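Local coordinates for protease Do-like 8, chloroplastic (Arabidopsis thaliana, PDB 4IC6), which probably cleaves proteins in the chloroplast thylakoid as an HtrA-type serine protease of peptidase family S1C, at residues His83-Ala88 and Asp126-Lys131; Ser41-Phe46 and Gly76-Asn81; Val70-Gln75 and Thr240-Val245; Gly109-Phe114 and Phe165-Thr170; Ile261-Asp266 and Ala323-Ile328. The protein carries 1 engineered substitution. All coordinates share one frame; numbering follows the deposited sequence.

How the contacts relate
From the N terminus, contact 2 is the first to close, setting strand 42-47 against strand 77-80 inside the first barrel. Contact 3 opens within that span and so crosses it; it closes only when helix 238-251, which follows the second barrel in the chain, returns to the first. Contacts 1 and 4 both lie within the long excursion of contact 3 and cross each other: contact 1 joins the loop and helix after strand 77-80 to strand 127-131, while contact 4 ties strand 111-122 to the approach to strand 168-176, from one barrel to the other. Contact 5 follows in series, in the PDZ domain on the opposite side of the chain's centre.

Contact 1 of 5, residues His83-Ala88 and Asp126-Lys131; sequences HVIGNA and DLAVLK
Asp-126 turns its carboxylate toward the backbone of His-83, not toward its ring. OD1 accepts from His-83 N at 2.8 Å with an N-H...O angle of 156°, using the lone pair on the side of OD2, and OD2 is hydrogen-bonded to Ser-183 OG. Both oxygens are therefore held and the carboxylate is fixed in rotation. The imidazole leads off elsewhere: CG stands anti to the backbone N (chi1 -173°), which carries the ring away from strand 127-131 and leaves ND1 5.8 Å from Asp-126 OD2, with the ring against Gln-184. With an alanine here, the His-83 N-H and Ser-183 OG would probably both be left without their carboxylate partner, and the turn into the strand would lose its tie to the histidine loop. Asp-126 itself, with Leu-127, forms a G1 beta bulge facing Asp-122 at the start of the strand. Further along, Ile-85, the N-cap residue of helix 86-90, supplies the apolar half. Its CG1 sits between the backbone N and carbonyl carbon (chi1 52°), and CD1 reaches the methyl of Ala-128 (CB) at 3.8 Å. The same CD1 lies 4.0 Å from Leu-130 CD2, the two side chains running antiparallel alongside each other; Val-99 touches both. His-83 and Asp-126 are the predicted charge-relay pair of this trypsin-like domain, whose third member is replaced by the engineered Ala-204. The geometry implies that the carboxylate orients the histidine backbone, as in this family, while in this structure the direct ring-to-carboxylate link of a working triad is not made.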
# COMPACT_ATOMS: atom_id res chain seq x y z
N HIS A 83 26.33 4.27 -4.35
CA HIS A 83 25.06 4.74 -3.81
C HIS A 83 25.13 5.55 -2.51
O HIS A 83 24.29 6.40 -2.30
CB HIS A 83 24.06 3.58 -3.63
CG HIS A 83 22.68 4.03 -3.25
ND1 HIS A 83 22.16 3.87 -1.99
CD2 HIS A 83 21.74 4.68 -3.97
CE1 HIS A 83 20.95 4.38 -1.94
NE2 HIS A 83 20.66 4.88 -3.13
N VAL A 84 26.11 5.29 -1.63
CA VAL A 84 26.12 6.06 -0.38
C VAL A 84 26.44 7.54 -0.63
O VAL A 84 26.01 8.41 0.12
CB VAL A 84 27.02 5.47 0.74
CG1 VAL A 84 26.79 3.97 0.91
CG2 VAL A 84 28.47 5.81 0.52
N ILE A 85 27.19 7.82 -1.69
CA ILE A 85 27.38 9.20 -2.11
C ILE A 85 26.71 9.48 -3.44
O ILE A 85 27.21 10.28 -4.23
CB ILE A 85 28.88 9.59 -2.19
CG1 ILE A 85 29.67 8.59 -3.04
CG2 ILE A 85 29.46 9.68 -0.80
CD1 ILE A 85 30.92 9.20 -3.67
N GLY A 86 25.57 8.84 -3.68
CA GLY A 86 24.90 8.90 -4.97
C GLY A 86 24.45 10.30 -5.34
O GLY A 86 24.57 10.73 -6.49
N ASN A 87 23.91 11.01 -4.36
CA ASN A 87 23.45 12.37 -4.63
C ASN A 87 24.60 13.28 -5.05
O ASN A 87 24.47 14.04 -6.00
CB ASN A 87 22.71 12.98 -3.45
CG ASN A 87 21.79 14.11 -3.87
OD1 ASN A 87 20.97 13.94 -4.78
ND2 ASN A 87 21.95 15.29 -3.26
N ALA A 88 25.72 13.20 -4.34
CA ALA A 88 26.87 14.01 -4.72
C ALA A 88 27.38 13.63 -6.12
O ALA A 88 27.71 14.49 -6.92
CB ALA A 88 27.97 13.89 -3.69
N ASP A 126 28.64 -0.40 -8.46
CA ASP A 126 28.22 0.32 -7.25
C ASP A 126 29.37 0.49 -6.27
O ASP A 126 29.27 0.10 -5.10
CB ASP A 126 27.06 -0.40 -6.54
CG ASP A 126 26.34 0.50 -5.54
OD1 ASP A 126 26.81 1.65 -5.32
OD2 ASP A 126 25.32 0.05 -4.97
N LEU A 127 30.48 1.06 -6.75
CA LEU A 127 31.62 1.32 -5.89
C LEU A 127 32.13 2.73 -6.08
O LEU A 127 32.11 3.26 -7.20
CB LEU A 127 32.75 0.33 -6.15
CG LEU A 127 32.39 -1.11 -5.78
CD1 LEU A 127 33.39 -2.08 -6.39
CD2 LEU A 127 32.33 -1.24 -4.26
N ALA A 128 32.59 3.33 -4.99
CA ALA A 128 33.18 4.67 -5.03
C ALA A 128 34.39 4.67 -4.13
O ALA A 128 34.45 3.92 -3.16
CB ALA A 128 32.18 5.71 -4.56
N VAL A 129 35.37 5.51 -4.46
CA VAL A 129 36.56 5.62 -3.65
C VAL A 129 36.76 7.08 -3.25
O VAL A 129 36.75 7.97 -4.10
CB VAL A 129 37.79 5.10 -4.42
CG1 VAL A 129 39.06 5.22 -3.56
CG2 VAL A 129 37.57 3.65 -4.82
N LEU A 130 36.92 7.32 -1.95
CA LEU A 130 37.23 8.65 -1.44
C LEU A 130 38.67 8.67 -0.93
O LEU A 130 39.32 7.63 -0.78
CB LEU A 130 36.28 9.07 -0.32
CG LEU A 130 34.78 8.99 -0.59
CD1 LEU A 130 34.02 9.59 0.58
CD2 LEU A 130 34.42 9.73 -1.86
N LYS A 131 39.17 9.87 -0.67
CA LYS A 131 40.52 10.01 -0.16
C LYS A 131 40.48 10.96 1.02
O LYS A 131 39.96 12.07 0.91
CB LYS A 131 41.44 10.51 -1.27
CG LYS A 131 42.82 10.93 -0.85
CD LYS A 131 43.68 9.73 -0.47
CE LYS A 131 45.11 10.21 -0.17
NZ LYS A 131 46.05 9.94 -1.29

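Contact 2 of 5, residues Ser41-Phe46 and Gly76-Asn81; sequences SVVNIF and GYIVTN
Thr-80 OG1 is hydrogen-bonded to the backbone O of Ser-68, on the neighbouring strand, which satisfies this buried hydroxyl even though Ile-45 packs against the same side chain. The two side chains reach toward each other tip to tip: Ile-45 CD1 stops 3.5 Å from Thr-80 CB, closer than usual for two carbons, and also touches OG1 and CG2. Because Thr-80 OG1 is anti to the backbone N (chi1 -167°), it can bond to Ser-68 while CD1 abuts the branch carbon. Strands 42-46 and 77-80 are not paired edge to edge. Their axes pass 8.8 Å apart at 76°, facing each other across the inside of the six-stranded antiparallel barrel that forms the first half of this trypsin-like domain, with strand 67-71 between them in the sheet. Nearer the start of both strands, Val-43 CG2 meets Ile-78 CG2 at 3.8 Å as the two side chains cross obliquely. Ile-78 CG2 also touches Ile-45 CD1 at 4.0 Å, so this one methyl meets two side chains of the other strand. Leu-130 packs on Ile-78 and Ala-128 on Thr-80 from strand 127-131, while Val-102 and Ile-104 cover Val-43.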
# COMPACT_ATOMS: atom_id res chain seq x y z
N SER A 41 38.26 -0.09 11.08
CA SER A 41 38.39 -0.08 9.64
C SER A 41 37.10 0.33 8.95
O SER A 41 37.05 0.52 7.73
CB SER A 41 38.78 -1.46 9.13
OG SER A 41 39.95 -1.94 9.77
N VAL A 42 36.03 0.42 9.73
CA VAL A 42 34.72 0.72 9.18
C VAL A 42 34.37 2.18 9.49
O VAL A 42 34.13 2.55 10.65
CB VAL A 42 33.65 -0.23 9.72
CG1 VAL A 42 32.32 0.05 9.03
CG2 VAL A 42 34.06 -1.69 9.47
N VAL A 43 34.39 3.01 8.45
CA VAL A 43 34.19 4.44 8.63
C VAL A 43 32.74 4.82 8.37
O VAL A 43 31.96 4.03 7.85
CB VAL A 43 35.10 5.29 7.71
CG1 VAL A 43 36.56 4.97 7.96
CG2 VAL A 43 34.75 5.09 6.24
N ASN A 44 32.39 6.04 8.76
CA ASN A 44 31.09 6.62 8.45
C ASN A 44 31.22 7.70 7.37
O ASN A 44 32.12 8.55 7.43
CB ASN A 44 30.45 7.21 9.72
CG ASN A 44 29.31 8.14 9.42
OD1 ASN A 44 28.21 7.70 9.05
ND2 ASN A 44 29.55 9.43 9.59
N ILE A 45 30.33 7.66 6.39
CA ILE A 45 30.33 8.63 5.30
C ILE A 45 28.99 9.34 5.19
O ILE A 45 27.94 8.70 5.01
CB ILE A 45 30.62 7.94 3.93
CG1 ILE A 45 31.96 7.22 3.97
CG2 ILE A 45 30.56 8.96 2.79
CD1 ILE A 45 32.20 6.26 2.81
N PHE A 46 29.02 10.67 5.34
CA PHE A 46 27.86 11.51 5.04
C PHE A 46 28.08 12.25 3.71
O PHE A 46 29.08 12.93 3.54
CB PHE A 46 27.60 12.52 6.17
CG PHE A 46 27.05 11.89 7.43
CD1 PHE A 46 25.80 11.28 7.42
CD2 PHE A 46 27.76 11.92 8.62
CE1 PHE A 46 25.28 10.71 8.58
CE2 PHE A 46 27.25 11.36 9.78
CZ PHE A 46 26.00 10.75 9.75
N GLY A 76 44.84 6.64 3.20
CA GLY A 76 43.58 7.35 3.37
C GLY A 76 42.54 7.04 2.30
O GLY A 76 41.49 7.68 2.24
N TYR A 77 42.82 6.06 1.45
CA TYR A 77 41.82 5.63 0.47
C TYR A 77 40.67 4.93 1.16
O TYR A 77 40.88 4.02 1.96
CB TYR A 77 42.45 4.77 -0.63
CG TYR A 77 43.32 5.57 -1.57
CD1 TYR A 77 42.76 6.50 -2.44
CD2 TYR A 77 44.70 5.43 -1.56
CE1 TYR A 77 43.56 7.25 -3.29
CE2 TYR A 77 45.51 6.18 -2.41
CZ TYR A 77 44.94 7.09 -3.28
OH TYR A 77 45.73 7.83 -4.13
N ILE A 78 39.45 5.37 0.86
CA ILE A 78 38.24 4.86 1.49
C ILE A 78 37.37 4.22 0.42
O ILE A 78 37.14 4.83 -0.62
CB ILE A 78 37.42 6.01 2.12
CG1 ILE A 78 38.26 6.78 3.13
CG2 ILE A 78 36.14 5.45 2.76
CD1 ILE A 78 38.89 5.90 4.19
N VAL A 79 36.87 3.01 0.68
CA VAL A 79 35.99 2.34 -0.28
C VAL A 79 34.56 2.27 0.23
O VAL A 79 34.33 1.98 1.42
CB VAL A 79 36.50 0.92 -0.60
CG1 VAL A 79 35.48 0.15 -1.47
CG2 VAL A 79 37.83 0.99 -1.29
N THR A 80 33.60 2.56 -0.64
CA THR A 80 32.18 2.53 -0.27
C THR A 80 31.32 2.21 -1.50
O THR A 80 31.85 2.03 -2.60
CB THR A 80 31.73 3.88 0.34
OG1 THR A 80 30.44 3.75 0.96
CG2 THR A 80 31.67 4.95 -0.75
N ASN A 81 30.00 2.16 -1.32
CA ASN A 81 29.11 2.08 -2.48
C ASN A 81 29.02 3.43 -3.20
O ASN A 81 29.07 4.50 -2.57
CB ASN A 81 27.68 1.69 -2.07
CG ASN A 81 27.56 0.24 -1.67
OD1 ASN A 81 27.03 -0.07 -0.60
ND2 ASN A 81 28.05 -0.66 -2.52

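Contact 3 of 5, residues Val70-Gln75 and Thr240-Val245; sequences VVWDGQ and TVLKIV
Trp-72 and Val-245 bring the backbones closest, their CA atoms 8.9 Å apart, where the chain leaving strand 67-71 passes helix 238-251. Val-241 and Val-245 stand one turn apart on that helix, linked by the bond from Val-245 N to Val-241 O, and both point their CB toward residues 70-75, where the indole meets them. Val-245 CG1 lies over one face, 3.6 Å from the centroid of the five-membered ring and 21° off its normal, a CH-pi contact. At the far end of the ring Val-241 CG1 comes obliquely to Trp-72 CZ3, at 3.8 Å. The helix follows the last strand of the second barrel and packs back on the first, as the C-terminal helix of chymotrypsin-like proteases does. Leu-242 approaches differently, setting CD2 at the ring edge, 3.9 Å from Trp-72 CH2. The indole is carried out to the helix because its CG is anti to the backbone N (chi1 -173°); Tyr-77, Val-79 and Val-144 also touch it. Replacing it with an alanine would probably open a gap beside strand 77-80 and strip both valines of their aromatic neighbour. Just beyond, Asp-73 OD1 accepts from Gln-75 N at 2.9 Å, an Asx turn that bends the chain toward strand 77-80.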
# COMPACT_ATOMS: atom_id res chain seq x y z
N VAL A 70 34.96 1.56 4.07
CA VAL A 70 36.02 0.73 4.58
C VAL A 70 37.38 1.41 4.31
O VAL A 70 37.61 1.89 3.21
CB VAL A 70 35.94 -0.64 3.88
CG1 VAL A 70 37.31 -1.27 3.77
CG2 VAL A 70 34.96 -1.55 4.62
N VAL A 71 38.24 1.48 5.32
CA VAL A 71 39.61 1.99 5.11
C VAL A 71 40.38 1.01 4.23
O VAL A 71 40.66 -0.13 4.63
CB VAL A 71 40.35 2.14 6.43
CG1 VAL A 71 41.79 2.62 6.16
CG2 VAL A 71 39.61 3.13 7.35
N TRP A 72 40.70 1.44 3.01
CA TRP A 72 41.31 0.56 2.02
C TRP A 72 42.82 0.41 2.24
O TRP A 72 43.37 -0.68 2.11
CB TRP A 72 41.04 1.08 0.61
CG TRP A 72 41.49 0.16 -0.49
CD1 TRP A 72 42.48 0.39 -1.41
CD2 TRP A 72 40.97 -1.14 -0.78
NE1 TRP A 72 42.59 -0.69 -2.26
CE2 TRP A 72 41.68 -1.64 -1.89
CE3 TRP A 72 39.97 -1.94 -0.20
CZ2 TRP A 72 41.42 -2.91 -2.44
CZ3 TRP A 72 39.71 -3.18 -0.74
CH2 TRP A 72 40.43 -3.66 -1.85
N ASP A 73 43.49 1.51 2.56
CA ASP A 73 44.92 1.45 2.83
C ASP A 73 45.42 2.57 3.73
O ASP A 73 44.65 3.43 4.16
CB ASP A 73 45.72 1.40 1.52
CG ASP A 73 45.57 2.66 0.69
OD1 ASP A 73 45.33 3.75 1.26
OD2 ASP A 73 45.70 2.56 -0.55
N GLY A 74 46.72 2.54 4.01
CA GLY A 74 47.30 3.49 4.94
C GLY A 74 47.44 4.89 4.38
O GLY A 74 47.92 5.78 5.06
N GLN A 75 47.01 5.09 3.14
CA GLN A 75 47.15 6.40 2.51
C GLN A 75 45.88 7.23 2.63
O GLN A 75 45.85 8.38 2.20
CB GLN A 75 47.56 6.26 1.04
CG GLN A 75 48.92 5.62 0.84
CD GLN A 75 49.10 5.09 -0.57
OE1 GLN A 75 48.78 3.93 -0.86
NE2 GLN A 75 49.60 5.94 -1.46
N THR A 240 35.69 -8.56 -6.99
CA THR A 240 35.33 -7.40 -7.79
C THR A 240 35.96 -6.13 -7.22
O THR A 240 36.60 -5.36 -7.95
CB THR A 240 33.80 -7.25 -7.89
OG1 THR A 240 33.28 -8.37 -8.61
CG2 THR A 240 33.45 -6.00 -8.66
N VAL A 241 35.81 -5.93 -5.91
CA VAL A 241 36.39 -4.76 -5.25
C VAL A 241 37.90 -4.68 -5.51
O VAL A 241 38.44 -3.61 -5.77
CB VAL A 241 36.13 -4.80 -3.73
CG1 VAL A 241 36.71 -3.57 -3.04
CG2 VAL A 241 34.63 -4.93 -3.46
N LEU A 242 38.57 -5.82 -5.45
CA LEU A 242 40.00 -5.88 -5.68
C LEU A 242 40.36 -5.45 -7.09
O LEU A 242 41.45 -4.93 -7.35
CB LEU A 242 40.51 -7.30 -5.44
CG LEU A 242 40.87 -7.63 -4.00
CD1 LEU A 242 41.16 -9.11 -3.86
CD2 LEU A 242 42.07 -6.79 -3.59
N LYS A 243 39.44 -5.66 -8.02
CA LYS A 243 39.70 -5.34 -9.41
C LYS A 243 39.36 -3.89 -9.71
O LYS A 243 40.09 -3.21 -10.43
CB LYS A 243 38.90 -6.28 -10.32
CG LYS A 243 38.64 -5.76 -11.74
CD LYS A 243 39.80 -6.05 -12.69
CE LYS A 243 39.45 -5.68 -14.13
NZ LYS A 243 40.54 -6.04 -15.08
N ILE A 244 38.26 -3.41 -9.14
CA ILE A 244 37.75 -2.07 -9.46
C ILE A 244 38.49 -0.94 -8.74
O ILE A 244 38.78 0.11 -9.33
CB ILE A 244 36.24 -1.97 -9.13
CG1 ILE A 244 35.45 -3.03 -9.91
CG2 ILE A 244 35.71 -0.57 -9.41
CD1 ILE A 244 35.55 -2.87 -11.43
N VAL A 245 38.78 -1.14 -7.47
CA VAL A 245 39.36 -0.08 -6.66
C VAL A 245 40.68 0.48 -7.24
O VAL A 245 40.81 1.70 -7.41
CB VAL A 245 39.51 -0.48 -5.18
CG1 VAL A 245 40.38 0.53 -4.43
CG2 VAL A 245 38.14 -0.56 -4.53

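Contact 4 of 5, residues Gly109-Phe114 and Phe165-Thr170; sequences GVQKNF and FDHTLT
Gln-111 pushes its amide nitrogen over the backbone at Phe-165 and Asp-166. NE2 lies 3.5 Å from Asp-166 N and 3.6 Å from Phe-165 N, which is packing, since these nitrogens are not hydrogen-bonded to one another. The side chain gets there by being extended beyond CG, with chi2 at -171°, so that the glutamine reaches residues 165-167 at full length. NE2 also meets the imidazole of His-167, 3.7 Å from CE1, obliquely to the ring. The amide has its own polar partners: OE1 is hydrogen-bonded to Asn-161 ND2, and NE2 donates to a water at 3.0 Å. That water in turn gives a weak bond to Phe-165 O, also at 3.0 Å, completing a bridge between the segments. The amide is thus held at both its oxygen and its nitrogen. The contact links the two barrels of the chymotrypsin-like protease domain: Gln-111 begins strand 111-122 of the first, and residues 165-167 lead into strand 168-176 of the second. His-167 adds a second tie between them, for its NE2 is hydrogen-bonded to Val-42 O on strand 42-47; its CG stands beside the backbone N (chi1 -74°), and Phe-35 and Thr-39 of helix 26-39 touch it. Phe-165 and Asp-166 both point their CB away from strand 111-122. The carboxylate of Asp-166 makes a salt bridge through OD2 to Arg-179 of a second subunit, while Phe-165 packs on Asn-270 of the same neighbouring chain.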
# COMPACT_ATOMS: atom_id res chain seq x y z
N GLY A 109 38.77 5.81 21.14
CA GLY A 109 37.36 5.48 21.17
C GLY A 109 36.40 6.57 20.71
O GLY A 109 35.18 6.41 20.83
N VAL A 110 36.92 7.67 20.19
CA VAL A 110 36.03 8.68 19.64
C VAL A 110 36.22 8.77 18.12
O VAL A 110 37.33 8.59 17.61
CB VAL A 110 36.22 10.07 20.31
CG1 VAL A 110 36.59 9.90 21.78
CG2 VAL A 110 37.27 10.90 19.58
N GLN A 111 35.13 9.02 17.40
CA GLN A 111 35.28 9.19 15.96
C GLN A 111 35.71 10.60 15.57
O GLN A 111 35.12 11.60 16.00
CB GLN A 111 34.03 8.74 15.22
CG GLN A 111 33.81 7.25 15.34
CD GLN A 111 32.72 6.74 14.44
OE1 GLN A 111 32.57 7.19 13.30
NE2 GLN A 111 31.92 5.81 14.95
N LYS A 112 36.76 10.67 14.76
CA LYS A 112 37.31 11.93 14.29
C LYS A 112 36.85 12.21 12.85
O LYS A 112 36.69 11.27 12.06
CB LYS A 112 38.84 11.90 14.37
CG LYS A 112 39.44 12.54 15.64
CD LYS A 112 39.62 11.55 16.80
CE LYS A 112 40.42 12.20 17.95
NZ LYS A 112 40.36 11.46 19.24
N ASN A 113 36.67 13.48 12.50
CA ASN A 113 36.06 13.85 11.22
C ASN A 113 37.06 14.31 10.14
O ASN A 113 38.01 15.04 10.43
CB ASN A 113 35.01 14.95 11.45
CG ASN A 113 34.20 15.26 10.21
OD1 ASN A 113 33.42 14.43 9.73
ND2 ASN A 113 34.35 16.48 9.70
N PHE A 114 36.85 13.87 8.90
CA PHE A 114 37.73 14.22 7.77
C PHE A 114 36.97 14.52 6.50
O PHE A 114 35.93 13.93 6.23
CB PHE A 114 38.71 13.08 7.47
CG PHE A 114 39.64 12.78 8.60
CD1 PHE A 114 40.80 13.52 8.76
CD2 PHE A 114 39.34 11.79 9.52
CE1 PHE A 114 41.66 13.27 9.81
CE2 PHE A 114 40.20 11.53 10.58
CZ PHE A 114 41.36 12.28 10.72
N PHE A 165 28.79 7.59 15.17
CA PHE A 165 28.92 7.61 16.62
C PHE A 165 29.01 6.21 17.25
O PHE A 165 29.29 6.07 18.43
CB PHE A 165 27.82 8.45 17.27
CG PHE A 165 26.45 7.87 17.13
CD1 PHE A 165 25.99 6.92 18.03
CD2 PHE A 165 25.61 8.28 16.11
CE1 PHE A 165 24.72 6.37 17.91
CE2 PHE A 165 24.33 7.74 15.98
CZ PHE A 165 23.89 6.79 16.88
N ASP A 166 28.78 5.17 16.45
CA ASP A 166 28.96 3.81 16.95
C ASP A 166 29.09 2.84 15.78
O ASP A 166 29.30 3.27 14.65
CB ASP A 166 27.79 3.40 17.84
CG ASP A 166 26.50 3.24 17.05
OD1 ASP A 166 26.54 3.32 15.80
OD2 ASP A 166 25.43 3.02 17.69
N HIS A 167 28.96 1.55 16.05
CA HIS A 167 28.97 0.55 14.99
C HIS A 167 27.84 -0.46 15.15
O HIS A 167 27.31 -0.64 16.25
CB HIS A 167 30.32 -0.17 14.92
CG HIS A 167 31.42 0.67 14.34
ND1 HIS A 167 32.00 1.72 15.02
CD2 HIS A 167 32.03 0.62 13.13
CE1 HIS A 167 32.93 2.28 14.26
NE2 HIS A 167 32.97 1.63 13.11
N THR A 168 27.49 -1.12 14.05
CA THR A 168 26.40 -2.10 14.03
C THR A 168 26.93 -3.43 13.56
O THR A 168 27.92 -3.48 12.85
CB THR A 168 25.29 -1.69 13.05
OG1 THR A 168 25.82 -1.64 11.72
CG2 THR A 168 24.74 -0.32 13.39
N LEU A 169 26.24 -4.51 13.91
CA LEU A 169 26.65 -5.82 13.42
C LEU A 169 25.42 -6.63 13.10
O LEU A 169 24.43 -6.58 13.84
CB LEU A 169 27.42 -6.56 14.50
CG LEU A 169 27.76 -8.02 14.22
CD1 LEU A 169 28.73 -8.09 13.06
CD2 LEU A 169 28.37 -8.65 15.46
N THR A 170 25.48 -7.38 12.01
CA THR A 170 24.53 -8.46 11.78
C THR A 170 25.32 -9.70 11.39
O THR A 170 26.45 -9.60 10.92
CB THR A 170 23.46 -8.12 10.70
OG1 THR A 170 24.08 -7.96 9.42
CG2 THR A 170 22.73 -6.83 11.08
O HOH W 1 32.02 5.05 17.84

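Contact 5 of 5, residues Ile261-Asp266 and Ala323-Ile328; sequences IELAPD and AELMKI
Leu-263 points its CB toward the helix, and its CD1 meets Leu-325 CD2 at 3.4 Å, a squeezed methyl-methyl contact. The two leucines solve the meeting with different conformations. In Leu-263, CG lies beside the backbone N (chi1 -61°) and chi2 is close to anti, stretching CD1 out as the leading atom. Leu-325 has its CG opposite the backbone N instead (chi1 175°), and CD2 presents itself across the approach, so the side chains cross at about a right angle. Met-326, the next residue on the helix, comes in from its flank. Its CB starts off to the side of residues 261-266, but bends at chi2 and chi3 bring SD back until it lies 4.2 Å from Leu-263 CD1. One methyl thus serves both helix residues. Leu-325 continues into the domain core, touching Ala-278, Ile-311 and Val-314. At the beginning of the helix a water links the segments weakly, accepting from Ala-323 N at 3.2 Å and donating to Asp-266 OD1 at 3.4 Å. Lys-322 NZ adds a further tie, hydrogen-bonded to Leu-263 O, and Asp-266 packs on Phe-165 of a third subunit. The strand about 262-263, paired with strand 278-282, and helix 322-329 pack against each other in the PDZ domain, consistent with the strand and helix that flank the peptide-binding groove in this family, with Leu-263 bridging them.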
# COMPACT_ATOMS: atom_id res chain seq x y z
N ILE A 261 24.52 -5.31 -26.07
CA ILE A 261 23.38 -6.18 -26.31
C ILE A 261 22.72 -6.42 -24.97
O ILE A 261 23.28 -6.07 -23.93
CB ILE A 261 23.80 -7.56 -26.88
CG1 ILE A 261 24.97 -8.14 -26.09
CG2 ILE A 261 24.11 -7.47 -28.36
CD1 ILE A 261 25.37 -9.54 -26.52
N GLU A 262 21.52 -7.01 -24.98
CA GLU A 262 20.85 -7.36 -23.74
C GLU A 262 20.93 -8.87 -23.55
O GLU A 262 20.51 -9.64 -24.41
CB GLU A 262 19.39 -6.90 -23.76
CG GLU A 262 18.79 -6.67 -22.37
CD GLU A 262 17.31 -7.08 -22.28
OE1 GLU A 262 16.59 -7.00 -23.30
OE2 GLU A 262 16.88 -7.50 -21.17
N LEU A 263 21.48 -9.31 -22.42
CA LEU A 263 21.60 -10.73 -22.12
C LEU A 263 20.62 -11.10 -21.01
O LEU A 263 20.35 -10.31 -20.10
CB LEU A 263 23.04 -11.06 -21.69
CG LEU A 263 24.12 -10.77 -22.75
CD1 LEU A 263 25.51 -10.81 -22.15
CD2 LEU A 263 24.03 -11.73 -23.91
N ALA A 264 20.07 -12.31 -21.10
CA ALA A 264 19.09 -12.78 -20.13
C ALA A 264 19.73 -13.03 -18.78
O ALA A 264 20.79 -13.63 -18.69
CB ALA A 264 18.40 -14.06 -20.63
N PRO A 265 19.07 -12.56 -17.71
CA PRO A 265 19.52 -12.93 -16.37
C PRO A 265 19.48 -14.47 -16.24
O PRO A 265 18.67 -15.10 -16.93
CB PRO A 265 18.47 -12.28 -15.47
CG PRO A 265 17.92 -11.15 -16.27
CD PRO A 265 17.96 -11.60 -17.70
N ASP A 266 20.35 -15.05 -15.42
CA ASP A 266 20.44 -16.51 -15.30
C ASP A 266 19.10 -17.20 -15.01
O ASP A 266 18.81 -18.26 -15.58
CB ASP A 266 21.45 -16.90 -14.22
CG ASP A 266 22.85 -17.06 -14.76
OD1 ASP A 266 23.18 -16.38 -15.76
OD2 ASP A 266 23.62 -17.86 -14.18
N ALA A 323 27.22 -13.78 -16.35
CA ALA A 323 28.21 -13.19 -15.46
C ALA A 323 29.60 -13.49 -15.96
O ALA A 323 30.48 -12.62 -15.94
CB ALA A 323 28.03 -13.73 -14.03
N GLU A 324 29.79 -14.72 -16.40
CA GLU A 324 31.08 -15.15 -16.91
C GLU A 324 31.45 -14.47 -18.22
O GLU A 324 32.61 -14.11 -18.41
CB GLU A 324 31.12 -16.67 -17.06
CG GLU A 324 31.16 -17.39 -15.71
CD GLU A 324 32.34 -16.95 -14.87
OE1 GLU A 324 33.46 -16.87 -15.42
OE2 GLU A 324 32.16 -16.66 -13.66
N LEU A 325 30.48 -14.30 -19.12
CA LEU A 325 30.75 -13.57 -20.36
C LEU A 325 31.26 -12.16 -20.03
O LEU A 325 32.32 -11.72 -20.53
CB LEU A 325 29.50 -13.51 -21.24
CG LEU A 325 29.58 -12.68 -22.54
CD1 LEU A 325 30.64 -13.22 -23.50
CD2 LEU A 325 28.23 -12.64 -23.22
N MET A 326 30.53 -11.46 -19.18
CA MET A 326 30.95 -10.12 -18.77
C MET A 326 32.36 -10.13 -18.19
O MET A 326 33.22 -9.35 -18.60
CB MET A 326 29.98 -9.53 -17.75
CG MET A 326 28.52 -9.55 -18.21
SD MET A 326 28.34 -8.79 -19.83
CE MET A 326 28.28 -7.05 -19.39
N LYS A 327 32.60 -11.03 -17.24
CA LYS A 327 33.92 -11.17 -16.63
C LYS A 327 35.00 -11.40 -17.69
O LYS A 327 36.07 -10.80 -17.64
CB LYS A 327 33.92 -12.30 -15.60
CG LYS A 327 34.44 -11.89 -14.24
CD LYS A 327 33.71 -12.63 -13.12
CE LYS A 327 33.93 -14.13 -13.23
NZ LYS A 327 32.99 -14.90 -12.37
N ILE A 328 34.72 -12.27 -18.65
CA ILE A 328 35.69 -12.59 -19.69
C ILE A 328 35.97 -11.37 -20.56
O ILE A 328 37.13 -11.07 -20.88
CB ILE A 328 35.21 -13.75 -20.57
CG1 ILE A 328 35.32 -15.08 -19.81
CG2 ILE A 328 36.01 -13.82 -21.85
CD1 ILE A 328 34.42 -16.18 -20.35
O HOH W 2 24.76 -13.80 -14.25